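Long-range contact in cystathionine gamma-synthase (Xanthomonas oryzae pv. oryzae KACC 10331, PDB 6LD7), which probably joins an activated homoserine to cysteine to form cystathionine, a pyridoxal phosphate-dependent step of methionine biosynthesis: residues E155-L167 and T293-K305. The protein carries 1 engineered substitution. Numbering follows the deposited sequence.
Sequences ETPSNPLLRITDL and THPGHALAARQQK
Pro-295 places CG over a face of the Arg-163 guanidinium, 3.7 Å from NH2, where a short helix from the C-terminal part of the chain meets the loop that leaves strand 151-155 of the large sheet in a trans-sulfuration enzyme with the PLP-dependent aminotransferase-type fold. The proline O and Ile-164 N share a bridging water. Gly-296, N-cap of helix 297-303 and third residue of a type II turn, has no side chain and lets its CA come to 5.4 Å from that of Ile-164. One turn on, Leu-299 CD2 lies 3.6 Å from Ile-164 CG2 and equally near Asp-166 CB, and Ala-300 CB backs Ile-164 CD1. With CG between the backbone N and carbonyl carbon (chi1 79°) and the chain extended beyond, Gln-303 reaches across and ties the loop to the helix. Its amide works like a backbone peptide: NE2 donates almost straight (173°) to Thr-165 O at 2.7 Å, tilted 28° from that carbonyl's plane, and OE1 accepts from Leu-167 N at 2.9 Å on an in-plane lone pair. A water links OE1 to Asp-166 OD1, which also caps Phe-169 N in the following helix. Gln-304, its NE2 bonded to Gly-306 O, rests OE1 3.6 Å from Ile-164 CD1 and 3.8 Å from Pro-157 CG, on the ring that follows a cis peptide.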
loop_
_atom_site.group_PDB
_atom_site.type_symbol
_atom_site.label_atom_id
_atom_site.label_comp_id
_atom_site.label_asym_id
_atom_site.label_seq_id
_atom_site.Cartn_x
_atom_site.Cartn_y
_atom_site.Cartn_z
ATOM N N GLU C 155 -4.637 -3.963 -33.907
ATOM C CA GLU C 155 -3.584 -4.188 -32.889
ATOM C C GLU C 155 -2.247 -4.100 -33.611
ATOM O O GLU C 155 -1.837 -5.029 -34.430
ATOM C CB GLU C 155 -3.782 -5.519 -32.183
ATOM C CG GLU C 155 -2.780 -5.792 -31.067
ATOM C CD GLU C 155 -2.931 -7.182 -30.475
ATOM O OE1 GLU C 155 -1.816 -7.750 -30.107
ATOM O OE2 GLU C 155 -4.171 -7.693 -30.402
ATOM N N THR C 156 -1.574 -2.965 -33.438
ATOM C CA THR C 156 -0.289 -2.780 -34.141
ATOM C C THR C 156 0.746 -2.203 -33.209
ATOM O O THR C 156 0.499 -1.138 -32.643
ATOM C CB THR C 156 -0.104 -1.583 -35.093
ATOM O OG1 THR C 156 -1.090 -0.566 -35.305
ATOM C CG2 THR C 156 0.724 -1.953 -36.258
ATOM N N PRO C 157 2.006 -2.658 -33.261
ATOM C CA PRO C 157 2.423 -3.889 -33.922
ATOM C C PRO C 157 1.781 -5.140 -33.329
ATOM O O PRO C 157 1.393 -5.113 -32.159
ATOM C CB PRO C 157 3.933 -3.983 -33.586
ATOM C CG PRO C 157 4.324 -2.584 -33.262
ATOM C CD PRO C 157 3.108 -2.061 -32.545
ATOM N N SER C 158 1.776 -6.216 -34.094
ATOM C CA SER C 158 1.162 -7.501 -33.707
ATOM C C SER C 158 2.198 -8.278 -32.879
ATOM O O SER C 158 3.392 -7.982 -32.925
ATOM C CB SER C 158 0.670 -8.253 -34.981
ATOM O OG SER C 158 1.747 -9.005 -35.547
ATOM N N ASN C 159 1.758 -9.291 -32.186
ATOM C CA ASN C 159 2.587 -10.101 -31.292
ATOM C C ASN C 159 2.402 -11.537 -31.751
ATOM O O ASN C 159 1.270 -11.903 -31.949
ATOM C CB ASN C 159 2.146 -9.919 -29.844
ATOM C CG ASN C 159 2.646 -11.124 -29.064
ATOM O OD1 ASN C 159 1.956 -12.140 -28.964
ATOM N ND2 ASN C 159 3.923 -11.195 -28.820
ATOM N N PRO C 160 3.413 -12.409 -31.982
ATOM C CA PRO C 160 4.820 -12.100 -31.773
ATOM C C PRO C 160 5.630 -11.691 -33.027
ATOM O O PRO C 160 6.867 -11.632 -32.933
ATOM C CB PRO C 160 5.307 -13.463 -31.219
ATOM C CG PRO C 160 4.581 -14.439 -32.120
ATOM C CD PRO C 160 3.181 -13.832 -32.314
ATOM N N LEU C 161 4.988 -11.517 -34.183
ATOM C CA LEU C 161 5.737 -11.265 -35.453
ATOM C C LEU C 161 5.853 -9.775 -35.795
ATOM O O LEU C 161 6.447 -9.507 -36.804
ATOM C CB LEU C 161 5.132 -12.032 -36.616
ATOM C CG LEU C 161 4.974 -13.538 -36.397
ATOM C CD1 LEU C 161 4.351 -14.162 -37.636
ATOM C CD2 LEU C 161 6.280 -14.198 -36.078
ATOM N N LEU C 162 5.368 -8.862 -34.975
ATOM C CA LEU C 162 5.531 -7.392 -35.148
ATOM C C LEU C 162 5.108 -6.957 -36.552
ATOM O O LEU C 162 5.733 -6.085 -37.076
ATOM C CB LEU C 162 7.000 -7.082 -34.781
ATOM C CG LEU C 162 7.104 -7.133 -33.259
ATOM C CD1 LEU C 162 7.932 -8.221 -32.703
ATOM C CD2 LEU C 162 7.303 -5.797 -32.665
ATOM N N ARG C 163 3.976 -7.434 -37.034
ATOM C CA ARG C 163 3.307 -6.908 -38.262
ATOM C C ARG C 163 2.772 -5.533 -37.955
ATOM O O ARG C 163 2.224 -5.286 -36.842
ATOM C CB ARG C 163 2.163 -7.811 -38.774
ATOM C CG ARG C 163 2.516 -9.293 -38.929
ATOM C CD ARG C 163 3.262 -9.541 -40.224
ATOM N NE ARG C 163 4.673 -9.565 -40.052
ATOM C CZ ARG C 163 5.581 -10.523 -40.429
ATOM N NH1 ARG C 163 5.285 -11.668 -41.048
ATOM N NH2 ARG C 163 6.846 -10.246 -40.162
ATOM N N ILE C 164 2.946 -4.637 -38.906
ATOM C CA ILE C 164 2.504 -3.242 -38.770
ATOM C C ILE C 164 1.232 -3.049 -39.565
ATOM O O ILE C 164 1.222 -3.304 -40.760
ATOM C CB ILE C 164 3.647 -2.359 -39.234
ATOM C CG1 ILE C 164 4.992 -2.743 -38.587
ATOM C CG2 ILE C 164 3.343 -0.906 -39.007
ATOM C CD1 ILE C 164 5.041 -2.521 -37.117
ATOM N N THR C 165 0.182 -2.559 -38.951
ATOM C CA THR C 165 -1.023 -2.164 -39.663
ATOM C C THR C 165 -0.945 -0.675 -39.898
ATOM O O THR C 165 -0.609 0.109 -38.952
ATOM C CB THR C 165 -2.263 -2.453 -38.821
ATOM O OG1 THR C 165 -2.234 -3.839 -38.482
ATOM C CG2 THR C 165 -3.530 -2.068 -39.521
ATOM N N ASP C 166 -1.382 -0.283 -41.084
ATOM C CA ASP C 166 -1.330 1.128 -41.522
ATOM C C ASP C 166 -2.543 1.835 -40.973
ATOM O O ASP C 166 -3.686 1.633 -41.447
ATOM C CB ASP C 166 -1.156 1.151 -43.037
ATOM C CG ASP C 166 -1.163 2.538 -43.649
ATOM O OD1 ASP C 166 -1.597 3.558 -42.963
ATOM O OD2 ASP C 166 -0.705 2.579 -44.797
ATOM N N LEU C 167 -2.339 2.607 -39.926
ATOM C CA LEU C 167 -3.468 3.246 -39.209
ATOM C C LEU C 167 -4.273 4.113 -40.167
ATOM O O LEU C 167 -5.539 4.054 -40.141
ATOM C CB LEU C 167 -2.937 4.065 -38.022
ATOM C CG LEU C 167 -2.349 3.222 -36.880
ATOM C CD1 LEU C 167 -1.763 4.102 -35.805
ATOM C CD2 LEU C 167 -3.429 2.329 -36.281
ATOM N N THR C 293 14.812 -4.541 -43.400
ATOM C CA THR C 293 14.282 -5.707 -44.111
ATOM C C THR C 293 13.023 -6.256 -43.481
ATOM O O THR C 293 12.477 -7.223 -44.041
ATOM C CB THR C 293 15.348 -6.800 -44.075
ATOM O OG1 THR C 293 15.637 -6.925 -42.683
ATOM C CG2 THR C 293 16.568 -6.343 -44.866
ATOM N N HIS C 294 12.537 -5.615 -42.413
ATOM C CA HIS C 294 11.265 -6.001 -41.766
ATOM C C HIS C 294 10.122 -5.441 -42.598
ATOM O O HIS C 294 10.019 -4.246 -42.811
ATOM C CB HIS C 294 11.211 -5.527 -40.300
ATOM C CG HIS C 294 10.072 -6.112 -39.556
ATOM N ND1 HIS C 294 8.881 -5.427 -39.401
ATOM C CD2 HIS C 294 9.872 -7.354 -39.078
ATOM C CE1 HIS C 294 8.075 -6.148 -38.660
ATOM N NE2 HIS C 294 8.641 -7.348 -38.529
ATOM N N PRO C 295 9.133 -6.267 -42.924
ATOM C CA PRO C 295 7.965 -5.782 -43.668
ATOM C C PRO C 295 7.217 -4.778 -42.781
ATOM O O PRO C 295 6.875 -5.071 -41.662
ATOM C CB PRO C 295 7.174 -7.055 -44.025
ATOM C CG PRO C 295 7.721 -8.135 -43.099
ATOM C CD PRO C 295 9.086 -7.710 -42.612
ATOM N N GLY C 296 6.905 -3.608 -43.319
ATOM C CA GLY C 296 6.317 -2.494 -42.557
ATOM C C GLY C 296 7.345 -1.576 -41.913
ATOM O O GLY C 296 6.889 -0.624 -41.217
ATOM N N HIS C 297 8.658 -1.756 -42.143
ATOM C CA HIS C 297 9.690 -0.833 -41.616
ATOM C C HIS C 297 9.355 0.619 -41.889
ATOM O O HIS C 297 9.303 1.444 -40.927
ATOM C CB HIS C 297 11.063 -1.191 -42.118
ATOM C CG HIS C 297 12.104 -0.222 -41.704
ATOM N ND1 HIS C 297 12.606 -0.160 -40.395
ATOM C CD2 HIS C 297 12.778 0.713 -42.445
ATOM C CE1 HIS C 297 13.518 0.838 -40.352
ATOM N NE2 HIS C 297 13.621 1.385 -41.601
ATOM N N ALA C 298 9.111 0.939 -43.155
ATOM C CA ALA C 298 8.915 2.340 -43.553
ATOM C C ALA C 298 7.639 2.896 -42.939
ATOM O O ALA C 298 7.591 4.092 -42.572
ATOM C CB ALA C 298 8.890 2.493 -45.089
ATOM N N LEU C 299 6.603 2.076 -42.916
ATOM C CA LEU C 299 5.331 2.488 -42.308
ATOM C C LEU C 299 5.514 2.714 -40.784
ATOM O O LEU C 299 5.156 3.807 -40.273
ATOM C CB LEU C 299 4.337 1.373 -42.658
ATOM C CG LEU C 299 3.034 1.452 -41.877
ATOM C CD1 LEU C 299 2.326 2.742 -42.258
ATOM C CD2 LEU C 299 2.218 0.196 -42.209
ATOM N N ALA C 300 6.271 1.850 -40.118
ATOM C CA ALA C 300 6.523 2.009 -38.673
ATOM C C ALA C 300 7.322 3.294 -38.458
ATOM O O ALA C 300 7.051 3.987 -37.445
ATOM C CB ALA C 300 7.233 0.787 -38.172
ATOM N N ALA C 301 8.293 3.605 -39.324
ATOM C CA ALA C 301 9.154 4.823 -39.178
ATOM C C ALA C 301 8.260 6.052 -39.298
ATOM O O ALA C 301 8.510 6.985 -38.623
ATOM C CB ALA C 301 10.275 4.883 -40.245
ATOM N N ARG C 302 7.159 6.009 -40.031
ATOM C CA ARG C 302 6.262 7.203 -40.149
ATOM C C ARG C 302 5.162 7.193 -39.097
ATOM O O ARG C 302 4.854 8.255 -38.710
ATOM C CB ARG C 302 5.592 7.317 -41.536
ATOM C CG ARG C 302 6.659 7.670 -42.579
ATOM C CD ARG C 302 7.137 9.137 -42.654
ATOM N NE ARG C 302 6.067 9.874 -43.360
ATOM C CZ ARG C 302 5.753 9.766 -44.673
ATOM N NH1 ARG C 302 4.711 10.424 -45.166
ATOM N NH2 ARG C 302 6.483 9.030 -45.500
ATOM N N GLN C 303 4.502 6.084 -38.745
ATOM C CA GLN C 303 3.354 6.260 -37.860
ATOM C C GLN C 303 3.730 6.112 -36.367
ATOM O O GLN C 303 2.867 6.350 -35.570
ATOM C CB GLN C 303 2.222 5.351 -38.276
ATOM C CG GLN C 303 2.344 3.941 -37.865
ATOM C CD GLN C 303 1.166 3.080 -38.287
ATOM O OE1 GLN C 303 0.362 3.419 -39.138
ATOM N NE2 GLN C 303 1.209 1.846 -37.839
ATOM N N GLN C 304 4.953 5.718 -36.033
ATOM C CA GLN C 304 5.466 5.441 -34.681
ATOM C C GLN C 304 6.578 6.474 -34.387
ATOM O O GLN C 304 7.252 6.848 -35.330
ATOM C CB GLN C 304 6.026 4.007 -34.511
ATOM C CG GLN C 304 5.084 2.887 -34.928
ATOM C CD GLN C 304 5.682 1.499 -34.845
ATOM O OE1 GLN C 304 5.033 0.564 -35.326
ATOM N NE2 GLN C 304 6.891 1.331 -34.269
ATOM N N LYS C 305 6.797 6.888 -33.125
ATOM C CA LYS C 305 7.924 7.771 -32.769
ATOM C C LYS C 305 9.124 6.930 -32.377
ATOM O O LYS C 305 10.133 7.527 -32.074
ATOM C CB LYS C 305 7.539 8.739 -31.661
ATOM C CG LYS C 305 6.268 9.511 -32.022
ATOM C CD LYS C 305 5.529 10.207 -30.880
ATOM C CE LYS C 305 5.900 11.674 -30.794
ATOM N NZ LYS C 305 4.839 12.425 -30.092
HETATM O O HOH W 1 4.319 -5.604 -41.252
HETATM O O HOH W 2 -0.597 5.186 -40.934
#